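Local coordinates for protein type II restriction enzyme MunI (Mycoplasma, PDB 1D02) that recognises the double-stranded DNA sequence 5'-CAATTG-3' as a homodimer and cleaves each strand after its 5' cytosine, at residues D[30-35]-D[189-193]; D[37-41]-D[198-202]; D[125-131]-D[146-150]; D[153-158]-D[179-183]. The protein carries 1 engineered substitution. Numbering follows the deposited sequence.

Overall arrangement
Nested long-range contacts are well illustrated by this chain. From the N terminus, helix 27-34 opens interaction 1 and the approach to edge strand 40-44 opens interaction 2. The other four strands of the mixed sheet lie between their two segments. Within them come two local closures in series: interaction 3 joins 125-131 to the start of strand 148-153, and interaction 4 joins the turn after that strand to the end of its parallel neighbour, 177-180. Helix 186-197 then closes interaction 1, and residues 198-202 close interaction 2, so these outer loops cross. Interactions 1 and 2 tie the N-terminal part, residues 30-41, to the C-terminal helix and tail; 3 and 4 touch the second subunit.

Interaction 1: residues D[30-35]-D[189-193]; sequences VFNAVF and LVQHF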
# COMPACT_ATOMS: atom_id res chain seq x y z
N VAL D 30 -17.08 0.86 -21.06
CA VAL D 30 -16.27 1.81 -21.82
C VAL D 30 -15.11 1.06 -22.51
O VAL D 30 -14.90 1.19 -23.73
CB VAL D 30 -15.71 2.91 -20.87
CG1 VAL D 30 -14.49 3.63 -21.48
CG2 VAL D 30 -16.83 3.93 -20.56
N PHE D 31 -14.35 0.27 -21.75
CA PHE D 31 -13.24 -0.42 -22.41
C PHE D 31 -13.72 -1.53 -23.34
O PHE D 31 -13.09 -1.77 -24.37
CB PHE D 31 -12.23 -0.96 -21.38
CG PHE D 31 -11.19 0.06 -21.00
CD1 PHE D 31 -11.17 0.63 -19.73
CD2 PHE D 31 -10.23 0.47 -21.94
CE1 PHE D 31 -10.23 1.59 -19.41
CE2 PHE D 31 -9.28 1.44 -21.61
CZ PHE D 31 -9.28 2.00 -20.34
N ASN D 32 -14.80 -2.22 -22.98
CA ASN D 32 -15.32 -3.27 -23.87
C ASN D 32 -15.71 -2.64 -25.20
O ASN D 32 -15.45 -3.20 -26.27
CB ASN D 32 -16.53 -3.97 -23.25
CG ASN D 32 -16.15 -4.96 -22.19
OD1 ASN D 32 -16.93 -5.24 -21.26
ND2 ASN D 32 -14.97 -5.55 -22.33
N ALA D 33 -16.31 -1.46 -25.16
CA ALA D 33 -16.70 -0.83 -26.42
C ALA D 33 -15.48 -0.41 -27.23
O ALA D 33 -15.39 -0.70 -28.43
CB ALA D 33 -17.59 0.40 -26.16
N VAL D 34 -14.55 0.27 -26.58
CA VAL D 34 -13.38 0.78 -27.28
C VAL D 34 -12.43 -0.32 -27.77
O VAL D 34 -11.57 -0.08 -28.66
CB VAL D 34 -12.67 1.86 -26.39
CG1 VAL D 34 -11.55 1.26 -25.51
CG2 VAL D 34 -12.13 2.94 -27.30
N PHE D 35 -12.58 -1.51 -27.23
CA PHE D 35 -11.74 -2.62 -27.68
C PHE D 35 -12.40 -3.48 -28.76
O PHE D 35 -11.78 -4.43 -29.26
CB PHE D 35 -11.35 -3.53 -26.50
CG PHE D 35 -10.36 -2.91 -25.54
CD1 PHE D 35 -10.13 -3.51 -24.28
CD2 PHE D 35 -9.62 -1.78 -25.88
CE1 PHE D 35 -9.19 -2.99 -23.41
CE2 PHE D 35 -8.67 -1.25 -25.01
CZ PHE D 35 -8.46 -1.86 -23.76
N LEU D 189 -10.90 8.55 -19.82
CA LEU D 189 -10.35 7.35 -19.19
C LEU D 189 -9.53 6.57 -20.21
O LEU D 189 -8.38 6.19 -19.95
CB LEU D 189 -11.49 6.46 -18.65
CG LEU D 189 -11.09 5.07 -18.14
CD1 LEU D 189 -10.27 5.20 -16.87
CD2 LEU D 189 -12.36 4.23 -17.89
N VAL D 190 -10.11 6.34 -21.38
CA VAL D 190 -9.42 5.58 -22.42
C VAL D 190 -8.21 6.35 -22.95
O VAL D 190 -7.15 5.75 -23.22
CB VAL D 190 -10.39 5.19 -23.60
CG1 VAL D 190 -9.63 4.37 -24.65
CG2 VAL D 190 -11.56 4.33 -23.07
N GLN D 191 -8.31 7.68 -23.07
CA GLN D 191 -7.18 8.46 -23.56
C GLN D 191 -5.98 8.29 -22.64
O GLN D 191 -4.84 8.25 -23.11
CB GLN D 191 -7.54 9.95 -23.69
CG GLN D 191 -8.53 10.21 -24.82
CD GLN D 191 -8.95 11.67 -24.91
OE1 GLN D 191 -9.16 12.31 -23.86
NE2 GLN D 191 -9.09 12.18 -26.05
N HIS D 192 -6.21 8.17 -21.33
CA HIS D 192 -5.07 7.99 -20.42
C HIS D 192 -4.36 6.68 -20.78
O HIS D 192 -3.14 6.65 -20.93
CB HIS D 192 -5.53 7.95 -18.96
CG HIS D 192 -4.40 7.90 -17.98
ND1 HIS D 192 -3.74 6.74 -17.65
CD2 HIS D 192 -3.77 8.90 -17.31
CE1 HIS D 192 -2.74 7.02 -16.83
NE2 HIS D 192 -2.74 8.33 -16.61
N PHE D 193 -5.12 5.60 -20.88
CA PHE D 193 -4.55 4.30 -21.24
C PHE D 193 -3.87 4.39 -22.62
O PHE D 193 -2.71 4.00 -22.79
CB PHE D 193 -5.66 3.25 -21.33
CG PHE D 193 -5.23 1.96 -21.98
CD1 PHE D 193 -4.43 1.05 -21.29
CD2 PHE D 193 -5.61 1.67 -23.30
CE1 PHE D 193 -4.02 -0.14 -21.90
CE2 PHE D 193 -5.21 0.49 -23.92
CZ PHE D 193 -4.41 -0.43 -23.22
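Val-190 is the central bump of this helix pair. Its two methyl groups fill a hollow formed by one turn of the partner helix: Val-190 CG2 lies 3.4 Å from Val-30 CG1 and Val-190 CG1 3.8 Å from Val-34 CG1. One side of the hollow is the ring of Phe-31, since Val-190 CG2 lies over its face in a CH-pi contact, 4.3 Å from the centroid and 23° off the normal. The bump is answered by a wedge. The ring of Phe-31 reaches between Leu-189 and Phe-193, bringing CE1 to 3.7 Å from Leu-189 CD2 and CZ to 4.0 Å from Phe-193 CB. The axes of the segments 30-34 and 189-193 cross at -64° and come no closer than 11.0 Å, a wide spacing filled by these bulky side chains. In the alpha/beta fold of this PDDEXK-clan nuclease, the two helices pack together on the central sheet: Phe-31, Phe-35 and Phe-193 all touch Ile-86 of strand 84-88. Leu-15 of helix 12-21 adds a further wall beside Val-30 and Val-190. The three phenylalanines make an aromatic cluster in which Phe-193 offers its face to two edges. Phe-31 meets it in an offset edge-to-face pair, centroids 5.8 Å apart and planes at 86°; Phe-35 does the same at 5.9 Å and 63°, with its CZ 4.0 Å from Phe-193 CE2.

Interaction 2: residues D[37-41]-D[198-202]; sequences GTKYV and KKYLD
Tyr-40 packs against the side chains of Lys-198 and Leu-201, with OH 3.3 Å from Lys-198 CG and CE2 4.5 Å from Leu-201 CD1. Its chi1 is m and chi2 93°, and its CA-to-CB bond points toward the C-terminal segment. The nearest CA atoms, those of Tyr-40 and Leu-201, are 9.5 Å apart. Residues 198-201 form a 3-10 turn, with Leu-201 N bonded to Lys-198 O at 2.9 Å; Tyr-40 and Val-41 are extended. Lys-39, chi1 p and otherwise fully t, brings its NZ to 4.3 Å from Asp-202 OD1, too far for a salt bridge. Water fills the interval: one molecule accepts from Lys-39 NZ and donates to Asp-202 OD1, each at 2.6 Å. Another accepts from Tyr-40 OH at 2.7 Å and donates to Lys-198 O at 2.8 Å and Asp-202 OD1 at 2.7 Å. Lys-39 NZ is also hydrogen-bonded to Ser-7 O, and Lys-198 NZ (chi t, t, p, t) to Gly-8 O. Thr-38, chi1 p, accepts from Tyr-40 N through OG1 at 3.0 Å; this ST turn leads into 40-44, an outermost strand of the mixed sheet in this PDDEXK-clan alpha/beta fold.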
# COMPACT_ATOMS: atom_id res chain seq x y z
N GLY D 37 -13.33 -5.34 -31.87
CA GLY D 37 -12.62 -5.56 -33.11
C GLY D 37 -11.12 -5.35 -33.05
O GLY D 37 -10.45 -5.45 -34.08
N THR D 38 -10.59 -5.05 -31.87
CA THR D 38 -9.14 -4.85 -31.75
C THR D 38 -8.48 -6.07 -31.12
O THR D 38 -9.14 -7.07 -30.77
CB THR D 38 -8.80 -3.63 -30.85
OG1 THR D 38 -9.00 -4.00 -29.47
CG2 THR D 38 -9.70 -2.41 -31.18
N LYS D 39 -7.17 -5.98 -30.95
CA LYS D 39 -6.41 -7.06 -30.36
C LYS D 39 -6.46 -6.99 -28.83
O LYS D 39 -5.95 -7.90 -28.17
CB LYS D 39 -4.94 -7.00 -30.83
CG LYS D 39 -4.21 -5.75 -30.39
CD LYS D 39 -2.91 -5.57 -31.19
CE LYS D 39 -2.19 -4.29 -30.80
NZ LYS D 39 -0.97 -4.02 -31.63
N TYR D 40 -7.06 -5.93 -28.29
CA TYR D 40 -7.13 -5.81 -26.84
C TYR D 40 -8.42 -6.40 -26.29
O TYR D 40 -9.46 -6.34 -26.93
CB TYR D 40 -7.04 -4.35 -26.38
CG TYR D 40 -5.82 -3.63 -26.90
CD1 TYR D 40 -5.87 -2.91 -28.08
CD2 TYR D 40 -4.59 -3.72 -26.23
CE1 TYR D 40 -4.73 -2.29 -28.61
CE2 TYR D 40 -3.42 -3.11 -26.75
CZ TYR D 40 -3.51 -2.40 -27.95
OH TYR D 40 -2.37 -1.86 -28.52
N VAL D 41 -8.33 -6.98 -25.10
CA VAL D 41 -9.50 -7.52 -24.45
C VAL D 41 -9.45 -7.08 -22.99
O VAL D 41 -8.38 -6.96 -22.41
CB VAL D 41 -9.56 -9.05 -24.51
CG1 VAL D 41 -9.55 -9.52 -25.95
CG2 VAL D 41 -8.38 -9.64 -23.76
N LYS D 198 -0.74 1.97 -23.07
CA LYS D 198 -0.89 1.00 -24.15
C LYS D 198 0.43 0.53 -24.77
O LYS D 198 0.59 -0.65 -25.05
CB LYS D 198 -1.81 1.57 -25.24
CG LYS D 198 -2.31 0.53 -26.26
CD LYS D 198 -3.24 1.14 -27.31
CE LYS D 198 -2.45 1.79 -28.44
NZ LYS D 198 -3.30 2.56 -29.39
N LYS D 199 1.35 1.47 -24.95
CA LYS D 199 2.64 1.16 -25.55
C LYS D 199 3.42 0.13 -24.74
O LYS D 199 4.30 -0.54 -25.28
CB LYS D 199 3.48 2.43 -25.70
CG LYS D 199 3.88 3.09 -24.39
CD LYS D 199 4.57 4.43 -24.67
CE LYS D 199 4.98 5.14 -23.38
NZ LYS D 199 5.65 6.47 -23.64
N TYR D 200 3.11 -0.00 -23.45
CA TYR D 200 3.82 -0.98 -22.63
C TYR D 200 3.32 -2.39 -22.85
O TYR D 200 3.91 -3.34 -22.34
CB TYR D 200 3.78 -0.57 -21.15
CG TYR D 200 4.65 0.63 -20.90
CD1 TYR D 200 4.09 1.87 -20.63
CD2 TYR D 200 6.05 0.54 -21.02
CE1 TYR D 200 4.88 3.00 -20.48
CE2 TYR D 200 6.86 1.67 -20.87
CZ TYR D 200 6.27 2.90 -20.61
OH TYR D 200 7.04 4.01 -20.46
N LEU D 201 2.25 -2.53 -23.63
CA LEU D 201 1.74 -3.85 -23.94
C LEU D 201 2.26 -4.30 -25.34
O LEU D 201 1.95 -5.39 -25.82
CB LEU D 201 0.21 -3.87 -23.89
CG LEU D 201 -0.37 -3.55 -22.49
CD1 LEU D 201 -1.89 -3.59 -22.55
CD2 LEU D 201 0.13 -4.56 -21.46
N ASP D 202 3.05 -3.44 -25.97
CA ASP D 202 3.63 -3.82 -27.26
C ASP D 202 4.86 -4.69 -27.02
O ASP D 202 5.45 -4.58 -25.92
CB ASP D 202 4.08 -2.58 -28.06
CG ASP D 202 2.93 -1.76 -28.58
OD1 ASP D 202 1.88 -2.34 -28.95
OD2 ASP D 202 3.09 -0.53 -28.64
OXT ASP D 202 5.24 -5.47 -27.94
O HOH W 1 0.22 -1.77 -30.92
O HOH W 2 1.08 -5.22 -30.41
O HOH W 3 -0.08 -2.37 -27.15

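Interaction 3: residues D[125-131]-D[146-150]; sequences LFTPGLL and LPFWV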
# COMPACT_ATOMS: atom_id res chain seq x y z
N LEU D 125 -0.04 -2.85 -4.09
CA LEU D 125 0.57 -3.13 -5.39
C LEU D 125 2.00 -2.62 -5.45
O LEU D 125 2.74 -3.00 -6.36
CB LEU D 125 -0.26 -2.50 -6.51
CG LEU D 125 -1.70 -3.03 -6.59
CD1 LEU D 125 -2.45 -2.31 -7.70
CD2 LEU D 125 -1.68 -4.54 -6.81
N PHE D 126 2.39 -1.77 -4.51
CA PHE D 126 3.77 -1.26 -4.47
C PHE D 126 4.72 -2.18 -3.69
O PHE D 126 5.94 -1.94 -3.66
CB PHE D 126 3.83 0.14 -3.84
CG PHE D 126 3.22 1.22 -4.69
CD1 PHE D 126 1.90 1.61 -4.52
CD2 PHE D 126 4.00 1.92 -5.61
CE1 PHE D 126 1.36 2.69 -5.26
CE2 PHE D 126 3.47 2.98 -6.33
CZ PHE D 126 2.15 3.36 -6.15
N THR D 127 4.18 -3.23 -3.03
CA THR D 127 5.07 -4.13 -2.29
C THR D 127 6.01 -4.82 -3.27
O THR D 127 5.62 -5.14 -4.40
CB THR D 127 4.30 -5.23 -1.51
OG1 THR D 127 3.48 -6.00 -2.40
CG2 THR D 127 3.43 -4.57 -0.43
N PRO D 128 7.26 -5.05 -2.85
CA PRO D 128 8.18 -5.71 -3.78
C PRO D 128 7.68 -7.06 -4.25
O PRO D 128 7.90 -7.45 -5.40
CB PRO D 128 9.50 -5.77 -2.99
CG PRO D 128 9.05 -5.64 -1.51
CD PRO D 128 7.93 -4.63 -1.61
N GLY D 129 6.98 -7.78 -3.37
CA GLY D 129 6.45 -9.07 -3.73
C GLY D 129 5.41 -9.04 -4.83
O GLY D 129 5.49 -9.85 -5.76
N LEU D 130 4.42 -8.14 -4.73
CA LEU D 130 3.41 -8.09 -5.77
C LEU D 130 3.95 -7.46 -7.04
O LEU D 130 3.53 -7.83 -8.14
CB LEU D 130 2.15 -7.34 -5.28
CG LEU D 130 1.37 -8.19 -4.24
CD1 LEU D 130 0.17 -7.40 -3.72
CD2 LEU D 130 0.86 -9.49 -4.88
N LEU D 131 4.89 -6.52 -6.92
CA LEU D 131 5.49 -5.92 -8.11
C LEU D 131 6.16 -7.03 -8.93
O LEU D 131 5.99 -7.10 -10.16
CB LEU D 131 6.52 -4.86 -7.74
CG LEU D 131 5.98 -3.50 -7.30
CD1 LEU D 131 7.11 -2.63 -6.74
CD2 LEU D 131 5.33 -2.81 -8.52
N LEU D 146 5.08 1.24 -13.73
CA LEU D 146 4.74 0.15 -12.82
C LEU D 146 3.78 -0.75 -13.60
O LEU D 146 3.10 -0.29 -14.52
CB LEU D 146 4.07 0.69 -11.55
CG LEU D 146 4.98 1.69 -10.82
CD1 LEU D 146 4.33 2.10 -9.49
CD2 LEU D 146 6.36 1.07 -10.56
N PRO D 147 3.68 -2.03 -13.23
CA PRO D 147 2.83 -3.01 -13.91
C PRO D 147 1.34 -2.98 -13.61
O PRO D 147 0.62 -3.90 -14.00
CB PRO D 147 3.46 -4.34 -13.51
CG PRO D 147 3.90 -4.05 -12.08
CD PRO D 147 4.51 -2.67 -12.18
N PHE D 148 0.88 -1.96 -12.90
CA PHE D 148 -0.53 -1.87 -12.55
C PHE D 148 -1.06 -0.48 -12.81
O PHE D 148 -0.29 0.47 -13.01
CB PHE D 148 -0.73 -2.22 -11.06
CG PHE D 148 0.00 -1.29 -10.12
CD1 PHE D 148 -0.60 -0.11 -9.69
CD2 PHE D 148 1.28 -1.61 -9.67
CE1 PHE D 148 0.07 0.76 -8.82
CE2 PHE D 148 1.96 -0.76 -8.79
CZ PHE D 148 1.37 0.43 -8.36
N TRP D 149 -2.38 -0.35 -12.81
CA TRP D 149 -3.03 0.93 -13.04
C TRP D 149 -4.20 1.03 -12.08
O TRP D 149 -5.10 0.20 -12.12
CB TRP D 149 -3.51 1.00 -14.49
CG TRP D 149 -4.17 2.30 -14.87
CD1 TRP D 149 -3.89 3.54 -14.38
CD2 TRP D 149 -5.15 2.48 -15.89
NE1 TRP D 149 -4.64 4.50 -15.04
CE2 TRP D 149 -5.42 3.87 -15.97
CE3 TRP D 149 -5.83 1.61 -16.76
CZ2 TRP D 149 -6.34 4.41 -16.89
CZ3 TRP D 149 -6.75 2.14 -17.67
CH2 TRP D 149 -6.99 3.53 -17.72
N VAL D 150 -4.17 2.05 -11.22
CA VAL D 150 -5.24 2.24 -10.24
C VAL D 150 -6.12 3.40 -10.73
O VAL D 150 -5.63 4.50 -10.99
CB VAL D 150 -4.68 2.58 -8.84
CG1 VAL D 150 -5.82 2.86 -7.87
CG2 VAL D 150 -3.82 1.40 -8.29
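The segment 125-131 bends from a 3-10 turn at 125-126 into helix 128-138, while 146-150 runs from a loop into strand 148-153. Their nearest CA pairs are Leu-125 with Phe-148 at 7.4 Å and Leu-131 with Pro-147 at 7.0 Å. Thr-127 is the N-cap, its OG1 accepting from Leu-130 N at 3.3 Å. Phe-148 is the apolar hub. Leu-125 CB sits over its face, 3.6 Å from the centroid in a CH-pi contact, and the edge of Phe-148 points at the face of Phe-126 in a T-shaped pair, centroids 5.1 Å apart and planes at 82°. Leu-131 CD2 touches Pro-147 CD at 3.8 Å; Phe-126 CE2 meets Leu-146 CD1 at 3.4 Å. The contact packs the start of helix 128-138 against a sheet strand beside the dimer interface, where Pro-128 and Leu-130 pack on Trp-169 of the second subunit. Tyr-134 and Tyr-170 also pack on Phe-148, while Trp-149, its CA-to-CB bond pointing away from 125-131, packs on helix 186-197.

Interaction 4: residues D[153-158]-D[179-183]; sequences EGDITR and MWRPN
Arg-181 (chi1 m, chi2 t, chi3 t, chi4 95°) donates to Thr-157 O from NE at 2.7 Å and, weakly, from NH2 at 3.1 Å. Thr-157, chi1 p, bonds Gly-154 O through OG1 at 2.7 Å and N at 3.0 Å, and Arg-158 N donates to Asp-155 O at 2.9 Å; the two backbone bonds are those of a 3-10 turn, which OG1 reinforces. A water accepts from Gly-154 N (2.8 Å) and donates to Trp-180 O (2.7 Å). Register pairs the CA atoms of Glu-153 with Trp-180 at 5.3 Å and Thr-157 with Met-179 at 5.4 Å. Here parallel strands 148-153 and 177-180, joined through helix 160-170 in a beta-alpha-beta crossover, end side by side. Gly-154 takes phi 96°, psi -179°, which calls for glycine: a CB would jam against Glu-153 O. Pro-182 CD packs 3.4 Å from Thr-157 OG1, and Met-179 SD 4.0 Å from Thr-157 CG2. Arg-158 forms a salt bridge with Glu-107 and hydrogen-bonds through NE to Glu-65 O of the second subunit.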
# COMPACT_ATOMS: atom_id res chain seq x y z
N GLU D 153 -12.27 6.83 -8.38
CA GLU D 153 -13.61 7.31 -8.76
C GLU D 153 -14.27 7.87 -7.51
O GLU D 153 -13.86 7.53 -6.41
CB GLU D 153 -14.47 6.14 -9.26
CG GLU D 153 -13.98 5.49 -10.56
CD GLU D 153 -14.81 4.28 -11.01
OE1 GLU D 153 -15.77 3.88 -10.32
OE2 GLU D 153 -14.47 3.70 -12.07
N GLY D 154 -15.29 8.70 -7.70
CA GLY D 154 -15.99 9.27 -6.55
C GLY D 154 -15.48 10.65 -6.18
O GLY D 154 -14.57 11.20 -6.82
N ASP D 155 -16.04 11.23 -5.13
CA ASP D 155 -15.60 12.57 -4.73
C ASP D 155 -14.12 12.64 -4.33
O ASP D 155 -13.52 13.73 -4.34
CB ASP D 155 -16.52 13.09 -3.61
CG ASP D 155 -17.87 13.53 -4.14
OD1 ASP D 155 -18.83 13.62 -3.35
OD2 ASP D 155 -17.97 13.79 -5.35
N ILE D 156 -13.50 11.51 -4.01
CA ILE D 156 -12.07 11.55 -3.66
C ILE D 156 -11.27 12.18 -4.80
O ILE D 156 -10.28 12.87 -4.56
CB ILE D 156 -11.52 10.13 -3.35
CG1 ILE D 156 -10.04 10.20 -2.94
CG2 ILE D 156 -11.71 9.21 -4.55
CD1 ILE D 156 -9.47 8.82 -2.47
N THR D 157 -11.74 12.00 -6.03
CA THR D 157 -11.01 12.52 -7.20
C THR D 157 -10.99 14.03 -7.31
O THR D 157 -10.27 14.58 -8.14
CB THR D 157 -11.59 11.99 -8.52
OG1 THR D 157 -12.95 12.43 -8.64
CG2 THR D 157 -11.56 10.48 -8.56
N ARG D 158 -11.77 14.72 -6.48
CA ARG D 158 -11.79 16.18 -6.52
C ARG D 158 -11.46 16.78 -5.16
O ARG D 158 -11.55 17.98 -4.96
CB ARG D 158 -13.18 16.66 -6.99
CG ARG D 158 -13.52 16.23 -8.45
CD ARG D 158 -14.81 16.89 -8.97
NE ARG D 158 -14.68 18.35 -8.99
CZ ARG D 158 -15.27 19.16 -8.11
NH1 ARG D 158 -16.04 18.66 -7.14
NH2 ARG D 158 -15.07 20.48 -8.19
N MET D 179 -7.48 9.64 -12.26
CA MET D 179 -8.61 10.16 -11.48
C MET D 179 -9.78 10.32 -12.45
O MET D 179 -9.78 11.25 -13.26
CB MET D 179 -8.27 11.54 -10.90
CG MET D 179 -7.08 11.55 -9.99
SD MET D 179 -7.55 10.97 -8.36
CE MET D 179 -6.01 11.12 -7.46
N TRP D 180 -10.77 9.42 -12.38
CA TRP D 180 -11.91 9.50 -13.28
C TRP D 180 -12.98 10.25 -12.50
O TRP D 180 -13.69 9.67 -11.68
CB TRP D 180 -12.38 8.09 -13.67
CG TRP D 180 -13.28 8.08 -14.89
CD1 TRP D 180 -13.47 9.10 -15.79
CD2 TRP D 180 -14.12 7.00 -15.32
NE1 TRP D 180 -14.38 8.71 -16.75
CE2 TRP D 180 -14.80 7.44 -16.49
CE3 TRP D 180 -14.37 5.71 -14.83
CZ2 TRP D 180 -15.70 6.63 -17.17
CZ3 TRP D 180 -15.29 4.90 -15.52
CH2 TRP D 180 -15.94 5.36 -16.67
N ARG D 181 -13.09 11.55 -12.78
CA ARG D 181 -14.00 12.42 -12.05
C ARG D 181 -15.47 12.29 -12.37
O ARG D 181 -15.85 11.83 -13.45
CB ARG D 181 -13.51 13.87 -12.20
CG ARG D 181 -12.08 14.05 -11.64
CD ARG D 181 -11.51 15.49 -11.59
NE ARG D 181 -10.32 15.44 -10.74
CZ ARG D 181 -9.07 15.28 -11.17
NH1 ARG D 181 -8.79 15.19 -12.47
NH2 ARG D 181 -8.09 15.12 -10.29
N PRO D 182 -16.34 12.68 -11.43
CA PRO D 182 -17.79 12.61 -11.61
C PRO D 182 -18.12 13.41 -12.88
O PRO D 182 -17.52 14.46 -13.15
CB PRO D 182 -18.31 13.34 -10.36
CG PRO D 182 -17.30 12.98 -9.32
CD PRO D 182 -15.98 13.16 -10.07
N ASN D 183 -19.02 12.90 -13.68
CA ASN D 183 -19.39 13.62 -14.91
C ASN D 183 -18.40 13.50 -16.05
O ASN D 183 -18.71 13.94 -17.15
CB ASN D 183 -19.62 15.12 -14.67
CG ASN D 183 -20.52 15.40 -13.48
OD1 ASN D 183 -21.55 14.74 -13.29
ND2 ASN D 183 -20.15 16.40 -12.68
O HOH W 4 -16.00 9.66 -10.24